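Local coordinates for acetyltransferase (Sinorhizobium meliloti, PDB 4JXR), which probably transfers the acetyl group of acetyl-CoA, which it binds, to an acceptor, as a GNAT-superfamily enzyme of the phosphinothricin acetyltransferase type, at residues 59-62 against 66-69. Numbering follows the deposited sequence.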
# COMPACT_ATOMS: atom_id res chain seq x y z
N ALA A 59 22.16 -12.33 -3.21
CA ALA A 59 22.60 -13.72 -3.39
C ALA A 59 23.66 -13.74 -4.49
O ALA A 59 23.53 -13.05 -5.50
CB ALA A 59 21.45 -14.63 -3.80
N LEU A 60 24.69 -14.54 -4.26
CA LEU A 60 25.85 -14.61 -5.14
C LEU A 60 25.99 -15.98 -5.74
O LEU A 60 25.69 -17.00 -5.13
CB LEU A 60 27.12 -14.39 -4.33
CG LEU A 60 27.18 -13.13 -3.47
CD1 LEU A 60 28.52 -13.04 -2.74
CD2 LEU A 60 26.86 -11.85 -4.23
N ASP A 61 26.52 -16.02 -6.96
CA ASP A 61 26.97 -17.28 -7.55
C ASP A 61 28.34 -17.65 -7.01
O ASP A 61 28.90 -16.98 -6.17
CB ASP A 61 26.87 -17.19 -9.10
CG ASP A 61 27.99 -16.34 -9.76
OD1 ASP A 61 28.93 -15.96 -9.09
OD2 ASP A 61 27.89 -16.08 -10.99
N GLU A 62 28.89 -18.76 -7.53
CA GLU A 62 30.12 -19.35 -6.99
C GLU A 62 31.34 -18.45 -7.23
O GLU A 62 32.37 -18.61 -6.57
CB GLU A 62 30.36 -20.75 -7.59
CG GLU A 62 30.39 -20.79 -9.11
CD GLU A 62 30.56 -22.20 -9.67
OE1 GLU A 62 30.51 -23.18 -8.89
OE2 GLU A 62 30.72 -22.33 -10.90
N VAL A 66 26.45 -11.09 -8.30
CA VAL A 66 25.08 -10.98 -7.78
C VAL A 66 24.12 -11.58 -8.75
O VAL A 66 24.06 -11.17 -9.91
CB VAL A 66 24.77 -9.50 -7.55
CG1 VAL A 66 23.30 -9.31 -7.25
CG2 VAL A 66 25.63 -8.95 -6.42
N ILE A 67 23.31 -12.54 -8.28
CA ILE A 67 22.31 -13.22 -9.11
C ILE A 67 20.89 -13.07 -8.59
O ILE A 67 19.96 -13.54 -9.22
CB ILE A 67 22.69 -14.70 -9.33
CG1 ILE A 67 22.81 -15.44 -8.01
CG2 ILE A 67 23.99 -14.78 -10.15
CD1 ILE A 67 22.98 -16.92 -8.13
N GLY A 68 20.71 -12.42 -7.45
CA GLY A 68 19.41 -12.12 -6.91
C GLY A 68 19.56 -11.14 -5.79
O GLY A 68 20.66 -10.94 -5.28
N TYR A 69 18.43 -10.54 -5.36
CA TYR A 69 18.49 -9.62 -4.22
C TYR A 69 17.13 -9.62 -3.54
O TYR A 69 16.13 -10.07 -4.10
CB TYR A 69 18.92 -8.21 -4.64
CG TYR A 69 17.90 -7.43 -5.43
CD1 TYR A 69 17.81 -7.55 -6.83
CD2 TYR A 69 17.03 -6.58 -4.83
CE1 TYR A 69 16.90 -6.85 -7.54
CE2 TYR A 69 16.10 -5.89 -5.54
CZ TYR A 69 16.02 -5.99 -6.90
OH TYR A 69 15.11 -5.31 -7.66
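Ala59 and Gly68 form a hydrogen-bonded antiparallel pair where the ends of two strands meet. Ala59 N donates to Gly68 O, N to O 2.9 Å; this bond is nearly straight at hydrogen (172°), yet the donor stands well above the carbonyl plane. In return Ala59 O takes the N-H of Ile67, N to O 2.8 Å, with the donor tilted 20° from the plane of that carbonyl. Gly68 N adds a weak second bond to Ala59 O, N to O 3.5 Å, and Val66 CA makes a CA-H...O contact with the same oxygen. Two residues opposite one, with the register slipping by one before the non-hydrogen-bonded pair Leu60 and Val66, satisfy the definition of a classic beta bulge; the backbone of Ile67 leaves the extended strand conformation here, its psi being near zero. The bulge lies at the turn end of the hairpin of strands 56-60 and 66-74, within the mixed sheet of the GNAT fold. Gly68 is close to Leu91, an acetyl-CoA-binding residue on the adjoining strand 84-91.

On the Leu60 and Val66 face, Leu60 CD2 meets Val66 CG2 at 3.8 Å, the two side chains crossing at a slant. The longer branch of Ile67 ends close to segment 59-62: with chi1 59°, CG1 sits between backbone N and carbonyl carbon, 3.5 Å from Ala59 O, and CD1 continues to Asp61 N at 3.8 Å. Ile67 CG2 touches Asp61 CB (3.9 Å), the two side chains crossing at about a right angle. Asp61 OD1 accepts a hydrogen bond from Ala65 N in the intervening turn. Ala59 and Ile67 also both pack on Ile100 of helix 100-115.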